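Local coordinates for protein beta-hexosaminidase Amuc_2018 (Akkermansia muciniphila, PDB 6JEB) that hydrolyses terminal non-reducing N-acetylhexosamine residues, releasing GlcNAc from chitobiose and from unbranched N-glycan ends, at residues A329-K337 with A381-I392. Sequence-based numbering, arbitrary orientation. Where two conformers were deposited one is given.
Sequences ALQSIEKTK and AFGKPEKEAGHI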
# COMPACT_ATOMS: atom_id res chain seq x y z
N ALA A 329 8.99 -12.81 -9.21
CA ALA A 329 8.18 -11.85 -9.96
C ALA A 329 7.78 -12.39 -11.33
O ALA A 329 6.60 -12.36 -11.70
CB ALA A 329 8.93 -10.53 -10.11
N LEU A 330 8.76 -12.88 -12.10
CA LEU A 330 8.46 -13.36 -13.45
C LEU A 330 7.53 -14.56 -13.42
O LEU A 330 6.56 -14.63 -14.19
CB LEU A 330 9.76 -13.70 -14.18
CG LEU A 330 10.66 -12.50 -14.42
CD1 LEU A 330 12.05 -12.94 -14.83
CD2 LEU A 330 10.04 -11.61 -15.48
N GLN A 331 7.80 -15.52 -12.54
CA GLN A 331 6.93 -16.69 -12.43
C GLN A 331 5.52 -16.29 -12.01
O GLN A 331 4.54 -16.85 -12.51
CB GLN A 331 7.53 -17.69 -11.43
CG GLN A 331 8.97 -18.10 -11.74
CD GLN A 331 10.01 -17.20 -11.07
OE1 GLN A 331 9.95 -15.97 -11.18
NE2 GLN A 331 10.96 -17.82 -10.38
N SER A 332 5.41 -15.30 -11.12
CA SER A 332 4.09 -14.85 -10.68
C SER A 332 3.31 -14.22 -11.83
O SER A 332 2.10 -14.46 -11.97
CB SER A 332 4.23 -13.86 -9.52
OG SER A 332 4.87 -14.48 -8.42
N ILE A 333 3.97 -13.40 -12.65
CA ILE A 333 3.30 -12.80 -13.80
C ILE A 333 2.75 -13.89 -14.71
O ILE A 333 1.59 -13.85 -15.14
CB ILE A 333 4.25 -11.85 -14.55
CG1 ILE A 333 4.63 -10.66 -13.65
CG2 ILE A 333 3.61 -11.36 -15.84
CD1 ILE A 333 5.76 -9.82 -14.21
N GLU A 334 3.57 -14.91 -14.98
CA GLU A 334 3.19 -15.97 -15.90
C GLU A 334 2.07 -16.84 -15.32
O GLU A 334 1.10 -17.16 -16.01
CB GLU A 334 4.41 -16.82 -16.24
CG GLU A 334 4.09 -18.15 -16.91
CD GLU A 334 5.32 -18.98 -17.16
OE1 GLU A 334 6.22 -18.51 -17.89
OE2 GLU A 334 5.41 -20.10 -16.61
N LYS A 335 2.20 -17.22 -14.04
CA LYS A 335 1.22 -18.12 -13.44
C LYS A 335 -0.12 -17.42 -13.23
O LYS A 335 -1.18 -18.04 -13.39
CB LYS A 335 1.74 -18.69 -12.12
CG LYS A 335 2.94 -19.61 -12.26
CD LYS A 335 2.64 -20.82 -13.13
CE LYS A 335 3.90 -21.62 -13.41
NZ LYS A 335 4.01 -22.04 -14.83
N THR A 336 -0.11 -16.14 -12.84
CA THR A 336 -1.39 -15.45 -12.67
C THR A 336 -2.10 -15.26 -14.00
O THR A 336 -3.33 -15.37 -14.06
CB THR A 336 -1.20 -14.11 -11.95
OG1 THR A 336 -0.23 -13.31 -12.64
CG2 THR A 336 -0.75 -14.34 -10.50
N LYS A 337 -1.36 -14.99 -15.07
CA LYS A 337 -1.98 -14.91 -16.38
C LYS A 337 -2.65 -16.24 -16.74
O LYS A 337 -3.80 -16.27 -17.19
CB LYS A 337 -0.96 -14.52 -17.44
CG LYS A 337 -1.55 -14.43 -18.85
CD LYS A 337 -0.48 -14.23 -19.90
CE LYS A 337 -1.07 -14.37 -21.29
NZ LYS A 337 -2.10 -13.33 -21.55
N ALA A 381 6.18 -4.46 -15.16
CA ALA A 381 5.98 -5.51 -16.15
C ALA A 381 7.23 -6.33 -16.41
O ALA A 381 7.15 -7.33 -17.14
CB ALA A 381 5.49 -4.91 -17.47
N PHE A 382 8.37 -5.95 -15.83
CA PHE A 382 9.62 -6.68 -16.02
C PHE A 382 9.94 -6.91 -17.49
O PHE A 382 10.40 -7.99 -17.89
CB PHE A 382 9.65 -7.97 -15.19
CG PHE A 382 9.82 -7.73 -13.73
CD1 PHE A 382 8.74 -7.36 -12.94
CD2 PHE A 382 11.07 -7.83 -13.14
CE1 PHE A 382 8.91 -7.11 -11.59
CE2 PHE A 382 11.24 -7.59 -11.79
CZ PHE A 382 10.16 -7.23 -11.01
N GLY A 383 9.68 -5.90 -18.31
CA GLY A 383 9.98 -5.94 -19.72
C GLY A 383 9.05 -6.80 -20.56
O GLY A 383 9.30 -6.94 -21.76
N LYS A 384 7.99 -7.36 -19.97
CA LYS A 384 7.13 -8.27 -20.71
C LYS A 384 6.12 -7.50 -21.55
O LYS A 384 5.67 -6.42 -21.16
CB LYS A 384 6.39 -9.19 -19.74
CG LYS A 384 7.30 -10.18 -19.02
CD LYS A 384 6.49 -11.30 -18.37
CE LYS A 384 6.97 -12.66 -18.85
NZ LYS A 384 5.85 -13.62 -19.10
N PRO A 385 5.75 -8.03 -22.71
CA PRO A 385 4.79 -7.34 -23.58
C PRO A 385 3.38 -7.42 -23.02
O PRO A 385 3.06 -8.20 -22.13
CB PRO A 385 4.91 -8.09 -24.91
CG PRO A 385 5.35 -9.46 -24.52
CD PRO A 385 6.23 -9.29 -23.31
N GLU A 386 2.51 -6.57 -23.60
CA GLU A 386 1.15 -6.41 -23.09
C GLU A 386 0.37 -7.72 -23.15
O GLU A 386 -0.47 -7.99 -22.28
CB GLU A 386 0.43 -5.32 -23.88
CG GLU A 386 -1.04 -5.14 -23.54
CD GLU A 386 -1.27 -4.44 -22.22
OE1 GLU A 386 -0.29 -3.92 -21.63
OE2 GLU A 386 -2.44 -4.40 -21.76
N LYS A 387 0.61 -8.54 -24.18
CA LYS A 387 -0.08 -9.83 -24.24
C LYS A 387 0.32 -10.75 -23.09
O LYS A 387 -0.47 -11.61 -22.70
CB LYS A 387 0.14 -10.51 -25.60
CG LYS A 387 -0.76 -11.71 -25.82
CD LYS A 387 -2.22 -11.36 -25.54
CE LYS A 387 -2.91 -12.41 -24.68
NZ LYS A 387 -4.15 -11.87 -24.06
N GLU A 388 1.51 -10.57 -22.53
CA GLU A 388 1.95 -11.38 -21.41
C GLU A 388 1.74 -10.72 -20.05
O GLU A 388 1.70 -11.43 -19.04
CB GLU A 388 3.43 -11.74 -21.55
CG GLU A 388 3.75 -12.60 -22.77
CD GLU A 388 5.24 -12.84 -22.93
OE1 GLU A 388 5.97 -12.77 -21.92
OE2 GLU A 388 5.68 -13.09 -24.07
N ALA A 389 1.58 -9.40 -20.00
CA ALA A 389 1.58 -8.68 -18.73
C ALA A 389 0.43 -7.69 -18.59
O ALA A 389 0.45 -6.86 -17.66
CB ALA A 389 2.92 -7.99 -18.49
N GLY A 390 -0.58 -7.75 -19.45
CA GLY A 390 -1.66 -6.78 -19.39
C GLY A 390 -2.58 -6.94 -18.20
O GLY A 390 -3.36 -6.02 -17.91
N HIS A 391 -2.50 -8.07 -17.50
CA HIS A 391 -3.26 -8.29 -16.29
C HIS A 391 -2.61 -7.67 -15.06
O HIS A 391 -3.16 -7.78 -13.96
CB HIS A 391 -3.45 -9.80 -16.07
CG HIS A 391 -2.17 -10.54 -15.88
ND1 HIS A 391 -1.18 -10.57 -16.83
CD2 HIS A 391 -1.71 -11.27 -14.83
CE1 HIS A 391 -0.16 -11.29 -16.39
NE2 HIS A 391 -0.46 -11.72 -15.18
N ILE A 392 -1.47 -7.01 -15.22
CA ILE A 392 -0.84 -6.27 -14.13
C ILE A 392 -1.58 -4.94 -13.98
O ILE A 392 -1.65 -4.15 -14.94
CB ILE A 392 0.65 -6.05 -14.38
CG1 ILE A 392 1.39 -7.39 -14.42
CG2 ILE A 392 1.25 -5.13 -13.31
CD1 ILE A 392 2.84 -7.28 -14.87
O HOH W 1 -2.07 -10.92 -19.67
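His391 reaches helix 329-339 with the edge of its ring. Its NE2 donates to Ile333 O at 3.0 Å. This bond is bent (130° at the hydrogen), though the donor lies in the carbonyl plane, on a lone pair. Thr336 OG1 lies nearly in the ring plane and accepts from the same N-H, which is shared between the two oxygens. The same hydroxyl donates to Ser332 O at 2.7 Å, a bond that fixes its rotation. The imidazole is set between the backbone N and carbonyl carbon of His391 (chi1 62°), which helps turn NE2 to the helix and ND1 to a water. Lys337 CB lies over one face of the ring, 3.8 Å from its centroid, as a CH-pi contact.

Ile333 fills the tight, buried part of the contact. Its CD1 meets Ile392 CD1 at 3.9 Å, and its CG2 packs on Lys384 CD and Glu388 O. Leu343 and Met345 of strand 342-345 also touch Ile333.

The Phe382 end is apolar but more open. Ala329 CB sits over one face of the Phe382 ring, 3.6 Å from CZ, while Leu330 CD2 touches Phe382 CB.

The solvent side is looser and polar. The Lys337 chain runs extended and bends only at chi4. Its NZ donates a short hydrogen bond to Lys387 O, 2.6 Å, almost in line with the C=O bond. The water bridges Lys337 NZ and His391 ND1. Lys384 NZ forms a salt bridge with Glu388 OE1.

The contact joins helix 329-339, which links barrel strands 320-323 and 342-345, to the loop and short helix 386-389 leading into strand 392-399, on the periphery of the (beta/alpha)8 (TIM) barrel of the family 20 catalytic domain.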